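Local coordinates for protein dihydrofolate reductase (Moritella profunda, PDB 3IA4) that probably catalyses the NADPH-dependent reduction of 7,8-dihydrofolate to tetrahydrofolate, a key step in folate metabolism, at residues 7-18 with 119-130. Residues are numbered along the deposited sequence; the frame is centred on the assembly and turned at random.
Sequences AALANNRVIGLD and LTTEGDTWFPDY. With NDP (NADPH dihydro-nicotinamide-adenine-dinucleotide phosphate), chain E.
A classic beta bulge pairs strand 14-16, in the flexible active-site loop of the dihydrofolate reductase fold, with strand 125-126 in the loop between strands 111-117 and 135-143, beside the nicotinamide site. Two residues, Ile15 and Gly16, stand opposite the single Thr125: Ile15 N donates to Thr125 O at 3.0 Å, nearly straight at 176°, whereas the Gly16 N bond to that oxygen is weak. Gly16 O in turn receives Asp124 N at 2.8 Å. Asp124 OD2 takes Asp18 N at 2.8 Å from above the carboxylate plane, so a side chain extends the pairing two residues beyond Gly16. Past the Val14-Trp126 pair, Phe127 N donates to Arg13 O, and the Arg13 side chain, bent at chi3 (-59°), returns NE to Phe127 O at 2.9 Å. Asp129 CA lies over one guanidinium face. Phe127, with CG anti to its N (chi1 -162°), brings CE2 to 3.5 Å from Ala7 CB and its CB against Leu9 CG. Ile15 O accepts the NADPH carboxamide N7N at 3.0 Å, consistent with the pairing helping to position it; Ala8 N and O grip the same amide. Tyr102 of helix 99-105 meets the Phe127 ring, while Ala7 and Leu9 hydrogen-bond through their backbones to strand 111-117, fixing the contact to the central sheet.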
loop_
_atom_site.group_PDB
_atom_site.type_symbol
_atom_site.label_atom_id
_atom_site.label_comp_id
_atom_site.label_asym_id
_atom_site.label_seq_id
_atom_site.Cartn_x
_atom_site.Cartn_y
_atom_site.Cartn_z
ATOM N N ALA A 7 -0.466 -3.670 0.478
ATOM C CA ALA A 7 0.503 -3.846 -0.612
ATOM C C ALA A 7 0.208 -5.098 -1.388
ATOM O O ALA A 7 -0.391 -6.031 -0.825
ATOM C CB ALA A 7 1.936 -4.019 0.022
ATOM N N ALA A 8 0.669 -5.147 -2.643
ATOM C CA ALA A 8 0.558 -6.382 -3.434
ATOM C C ALA A 8 2.003 -6.896 -3.683
ATOM O O ALA A 8 2.846 -6.168 -4.212
ATOM C CB ALA A 8 -0.107 -6.089 -4.775
ATOM N N LEU A 9 2.246 -8.126 -3.256
ATOM C CA LEU A 9 3.616 -8.729 -3.319
ATOM C C LEU A 9 3.656 -9.876 -4.306
ATOM O O LEU A 9 2.911 -10.846 -4.159
ATOM C CB LEU A 9 4.030 -9.330 -1.995
ATOM C CG LEU A 9 4.500 -8.402 -0.823
ATOM C CD1 LEU A 9 3.458 -7.286 -0.541
ATOM C CD2 LEU A 9 4.758 -9.330 0.423
ATOM N N ALA A 10 4.573 -9.814 -5.255
ATOM C CA ALA A 10 4.891 -11.038 -6.001
ATOM C C ALA A 10 5.862 -11.889 -5.153
ATOM O O ALA A 10 6.158 -11.566 -3.984
ATOM C CB ALA A 10 5.480 -10.667 -7.331
ATOM N N ASN A 11 6.393 -12.973 -5.731
ATOM C CA ASN A 11 7.292 -13.832 -4.957
ATOM C C ASN A 11 8.504 -13.026 -4.466
ATOM O O ASN A 11 8.920 -12.071 -5.125
ATOM C CB ASN A 11 7.767 -14.998 -5.825
ATOM C CG ASN A 11 6.642 -16.003 -6.115
ATOM O OD1 ASN A 11 5.642 -16.042 -5.409
ATOM N ND2 ASN A 11 6.837 -16.857 -7.127
ATOM N N ASN A 12 9.060 -13.461 -3.323
ATOM C CA ASN A 12 10.255 -12.865 -2.729
ATOM C C ASN A 12 9.958 -11.380 -2.364
ATOM O O ASN A 12 10.900 -10.589 -2.276
ATOM C CB ASN A 12 11.437 -12.953 -3.711
ATOM C CG ASN A 12 11.668 -14.359 -4.212
ATOM O OD1 ASN A 12 11.695 -15.277 -3.414
ATOM N ND2 ASN A 12 11.697 -14.542 -5.559
ATOM N N ARG A 13 8.674 -11.062 -2.085
ATOM C CA ARG A 13 8.241 -9.704 -1.635
ATOM C C ARG A 13 8.481 -8.601 -2.635
ATOM O O ARG A 13 8.567 -7.430 -2.299
ATOM C CB ARG A 13 8.894 -9.295 -0.263
ATOM C CG ARG A 13 8.821 -10.408 0.729
ATOM C CD ARG A 13 9.100 -9.807 2.177
ATOM N NE ARG A 13 10.420 -9.122 2.341
ATOM C CZ ARG A 13 11.565 -9.718 2.679
ATOM N NH1 ARG A 13 11.593 -11.032 2.920
ATOM N NH2 ARG A 13 12.665 -9.012 2.853
ATOM N N VAL A 14 8.668 -8.965 -3.918
ATOM C CA VAL A 14 8.810 -7.870 -4.908
ATOM C C VAL A 14 7.524 -7.034 -5.042
ATOM O O VAL A 14 6.417 -7.595 -5.169
ATOM C CB VAL A 14 9.100 -8.459 -6.363
ATOM C CG1 VAL A 14 9.040 -7.322 -7.437
ATOM C CG2 VAL A 14 10.516 -9.020 -6.416
ATOM N N ILE A 15 7.679 -5.712 -5.049
ATOM C CA ILE A 15 6.516 -4.828 -5.180
ATOM C C ILE A 15 6.651 -3.850 -6.332
ATOM O O ILE A 15 5.648 -3.268 -6.731
ATOM C CB ILE A 15 6.207 -4.018 -3.895
ATOM C CG1 ILE A 15 7.394 -3.140 -3.507
ATOM C CG2 ILE A 15 5.786 -4.961 -2.796
ATOM C CD1 ILE A 15 7.033 -2.211 -2.297
ATOM N N GLY A 16 7.865 -3.662 -6.896
ATOM C CA GLY A 16 8.042 -2.571 -7.867
ATOM C C GLY A 16 9.251 -2.769 -8.772
ATOM O O GLY A 16 10.169 -3.502 -8.390
ATOM N N LEU A 17 9.202 -2.155 -9.951
ATOM C CA LEU A 17 10.359 -2.106 -10.840
ATOM C C LEU A 17 10.209 -0.844 -11.658
ATOM O O LEU A 17 9.146 -0.637 -12.271
ATOM C CB LEU A 17 10.373 -3.352 -11.742
ATOM C CG LEU A 17 11.523 -3.332 -12.761
ATOM C CD1 LEU A 17 12.904 -3.295 -12.137
ATOM C CD2 LEU A 17 11.433 -4.513 -13.716
ATOM N N ASP A 18 11.228 0.008 -11.702
ATOM C CA ASP A 18 11.185 1.218 -12.549
ATOM C C ASP A 18 9.976 2.141 -12.259
ATOM O O ASP A 18 9.342 2.693 -13.202
ATOM C CB ASP A 18 11.194 0.849 -14.033
ATOM C CG ASP A 18 12.453 0.106 -14.447
ATOM O OD1 ASP A 18 12.348 -0.792 -15.330
ATOM O OD2 ASP A 18 13.536 0.389 -13.888
ATOM N N LEU A 119 3.728 -15.119 -8.906
ATOM C CA LEU A 119 4.535 -14.698 -10.035
ATOM C C LEU A 119 5.956 -14.476 -9.527
ATOM O O LEU A 119 6.120 -13.874 -8.473
ATOM C CB LEU A 119 3.972 -13.373 -10.561
ATOM C CG LEU A 119 4.838 -12.658 -11.592
ATOM C CD1 LEU A 119 4.899 -13.356 -12.930
ATOM C CD2 LEU A 119 4.165 -11.324 -11.749
ATOM N N THR A 120 6.963 -15.009 -10.239
ATOM C CA THR A 120 8.358 -14.626 -9.957
ATOM C C THR A 120 8.759 -13.570 -11.018
ATOM O O THR A 120 8.751 -13.828 -12.240
ATOM C CB THR A 120 9.281 -15.809 -10.047
ATOM O OG1 THR A 120 8.918 -16.745 -9.022
ATOM C CG2 THR A 120 10.749 -15.360 -9.856
ATOM N N THR A 121 9.060 -12.390 -10.546
ATOM C CA THR A 121 9.399 -11.300 -11.461
ATOM C C THR A 121 10.591 -10.563 -10.856
ATOM O O THR A 121 10.800 -10.613 -9.637
ATOM C CB THR A 121 8.151 -10.390 -11.712
ATOM O OG1 THR A 121 8.390 -9.512 -12.825
ATOM C CG2 THR A 121 7.786 -9.595 -10.526
ATOM N N GLU A 122 11.413 -9.929 -11.672
ATOM C CA GLU A 122 12.517 -9.107 -11.111
ATOM C C GLU A 122 12.001 -7.797 -10.511
ATOM O O GLU A 122 11.058 -7.170 -10.976
ATOM C CB GLU A 122 13.550 -8.780 -12.189
ATOM C CG GLU A 122 14.563 -9.931 -12.391
ATOM C CD GLU A 122 15.512 -9.644 -13.551
ATOM O OE1 GLU A 122 15.580 -8.432 -13.989
ATOM O OE2 GLU A 122 16.116 -10.634 -14.055
ATOM N N GLY A 123 12.624 -7.374 -9.417
ATOM C CA GLY A 123 12.222 -6.146 -8.776
ATOM C C GLY A 123 13.356 -5.137 -8.596
ATOM O O GLY A 123 14.516 -5.478 -8.761
ATOM N N ASP A 124 12.983 -3.889 -8.264
ATOM C CA ASP A 124 13.944 -2.955 -7.684
ATOM C C ASP A 124 13.432 -2.321 -6.372
ATOM O O ASP A 124 14.040 -1.390 -5.854
ATOM C CB ASP A 124 14.406 -1.887 -8.705
ATOM C CG ASP A 124 13.318 -0.917 -9.094
ATOM O OD1 ASP A 124 12.268 -0.774 -8.395
ATOM O OD2 ASP A 124 13.532 -0.220 -10.115
ATOM N N THR A 125 12.293 -2.822 -5.882
ATOM C CA THR A 125 11.721 -2.421 -4.587
ATOM C C THR A 125 11.014 -3.636 -3.991
ATOM O O THR A 125 10.382 -4.436 -4.707
ATOM C CB THR A 125 10.706 -1.265 -4.691
ATOM O OG1 THR A 125 9.889 -1.472 -5.807
ATOM C CG2 THR A 125 11.481 0.050 -4.953
ATOM N N TRP A 126 11.188 -3.825 -2.691
ATOM C CA TRP A 126 10.652 -4.999 -2.022
ATOM C C TRP A 126 9.884 -4.574 -0.802
ATOM O O TRP A 126 10.265 -3.619 -0.094
ATOM C CB TRP A 126 11.822 -5.927 -1.534
ATOM C CG TRP A 126 12.512 -6.575 -2.674
ATOM C CD1 TRP A 126 12.288 -7.836 -3.134
ATOM C CD2 TRP A 126 13.549 -6.013 -3.491
ATOM N NE1 TRP A 126 13.075 -8.074 -4.257
ATOM C CE2 TRP A 126 13.861 -6.974 -4.488
ATOM C CE3 TRP A 126 14.221 -4.764 -3.508
ATOM C CZ2 TRP A 126 14.805 -6.730 -5.508
ATOM C CZ3 TRP A 126 15.173 -4.518 -4.544
ATOM C CH2 TRP A 126 15.449 -5.512 -5.518
ATOM N N PHE A 127 8.846 -5.306 -0.484
ATOM C CA PHE A 127 8.129 -5.103 0.835
ATOM C C PHE A 127 9.073 -5.485 1.985
ATOM O O PHE A 127 9.955 -6.352 1.856
ATOM C CB PHE A 127 6.892 -6.056 0.869
ATOM C CG PHE A 127 5.879 -5.657 1.904
ATOM C CD1 PHE A 127 5.736 -6.384 3.098
ATOM C CD2 PHE A 127 5.117 -4.501 1.693
ATOM C CE1 PHE A 127 4.786 -5.956 4.092
ATOM C CE2 PHE A 127 4.193 -4.077 2.645
ATOM C CZ PHE A 127 4.042 -4.766 3.871
ATOM N N PRO A 128 8.906 -4.887 3.168
ATOM C CA PRO A 128 9.769 -5.271 4.285
ATOM C C PRO A 128 9.564 -6.744 4.748
ATOM O O PRO A 128 8.580 -7.374 4.416
ATOM C CB PRO A 128 9.261 -4.342 5.431
ATOM C CG PRO A 128 8.270 -3.454 4.879
ATOM C CD PRO A 128 8.083 -3.686 3.446
ATOM N N ASP A 129 10.523 -7.300 5.489
ATOM C CA ASP A 129 10.398 -8.665 5.997
ATOM C C ASP A 129 9.427 -8.706 7.221
ATOM O O ASP A 129 9.826 -8.701 8.401
ATOM C CB ASP A 129 11.805 -9.141 6.425
ATOM C CG ASP A 129 11.805 -10.540 6.933
ATOM O OD1 ASP A 129 10.836 -11.242 6.611
ATOM O OD2 ASP A 129 12.725 -10.924 7.720
ATOM N N TYR A 130 8.136 -8.615 6.934
ATOM C CA TYR A 130 7.150 -8.584 7.998
ATOM C C TYR A 130 7.155 -9.871 8.821
ATOM O O TYR A 130 6.712 -9.893 9.985
ATOM C CB TYR A 130 5.748 -8.313 7.393
ATOM C CG TYR A 130 5.237 -9.413 6.498
ATOM C CD1 TYR A 130 5.631 -9.484 5.128
ATOM C CD2 TYR A 130 4.387 -10.410 6.991
ATOM C CE1 TYR A 130 5.183 -10.502 4.294
ATOM C CE2 TYR A 130 3.930 -11.444 6.144
ATOM C CZ TYR A 130 4.324 -11.469 4.814
ATOM O OH TYR A 130 3.881 -12.484 4.033
HETATM P PA NDP E . 8.072 5.874 -2.030
HETATM O O1A NDP E . 8.141 5.268 -0.653
HETATM O O2A NDP E . 6.806 5.851 -2.830
HETATM O O5B NDP E . 8.589 7.426 -2.042
HETATM C C5B NDP E . 9.805 7.751 -1.335
HETATM C C4B NDP E . 9.877 9.273 -1.325
HETATM O O4B NDP E . 9.003 9.712 -0.276
HETATM C C3B NDP E . 11.255 9.761 -0.812
HETATM O O3B NDP E . 12.192 9.790 -1.883
HETATM C C2B NDP E . 10.948 11.116 -0.197
HETATM O O2B NDP E . 10.547 12.062 -1.194
HETATM C C1B NDP E . 9.650 10.762 0.500
HETATM N N9A NDP E . 9.824 10.327 1.903
HETATM C C8A NDP E . 10.096 9.076 2.306
HETATM N N7A NDP E . 10.096 8.993 3.653
HETATM C C5A NDP E . 9.793 10.235 4.122
HETATM C C6A NDP E . 9.583 10.868 5.432
HETATM N N6A NDP E . 9.741 10.188 6.614
HETATM N N1A NDP E . 9.249 12.203 5.398
HETATM C C2A NDP E . 9.062 12.928 4.301
HETATM N N3A NDP E . 9.238 12.406 3.090
HETATM C C4A NDP E . 9.592 11.084 2.963
HETATM O O3 NDP E . 9.258 5.294 -2.965
HETATM P PN NDP E . 9.893 3.854 -3.297
HETATM O O1N NDP E . 10.414 3.262 -2.040
HETATM O O2N NDP E . 10.809 4.028 -4.454
HETATM O O5D NDP E . 8.630 2.974 -3.676
HETATM C C5D NDP E . 8.032 3.159 -4.950
HETATM C C4D NDP E . 7.917 1.814 -5.659
HETATM O O4D NDP E . 6.904 0.979 -4.984
HETATM C C3D NDP E . 7.458 1.911 -7.122
HETATM O O3D NDP E . 8.126 0.887 -7.883
HETATM C C2D NDP E . 5.969 1.565 -7.069
HETATM O O2D NDP E . 5.440 1.029 -8.308
HETATM C C1D NDP E . 5.979 0.519 -5.988
HETATM N N1N NDP E . 4.717 0.333 -5.279
HETATM C C2N NDP E . 4.211 -0.901 -5.227
HETATM C C3N NDP E . 3.090 -1.145 -4.476
HETATM C C7N NDP E . 2.544 -2.539 -4.456
HETATM O O7N NDP E . 1.644 -2.787 -3.681
HETATM N N7N NDP E . 3.092 -3.526 -5.171
HETATM C C4N NDP E . 2.325 -0.091 -3.691
HETATM C C5N NDP E . 3.040 1.170 -3.791
HETATM C C6N NDP E . 4.142 1.345 -4.592
HETATM P P2B NDP E . 11.314 13.485 -1.340
HETATM O O1X NDP E . 10.399 14.245 -2.197
HETATM O O2X NDP E . 11.521 13.929 0.068
HETATM O O3X NDP E . 12.658 13.142 -1.921
HETATM O O HOH W 1 9.199 -12.183 -7.728
HETATM O O HOH W 2 12.210 -12.226 -7.445
HETATM O O HOH W 3 10.680 -17.306 -7.116
HETATM O O HOH W 4 12.781 -6.137 2.109
#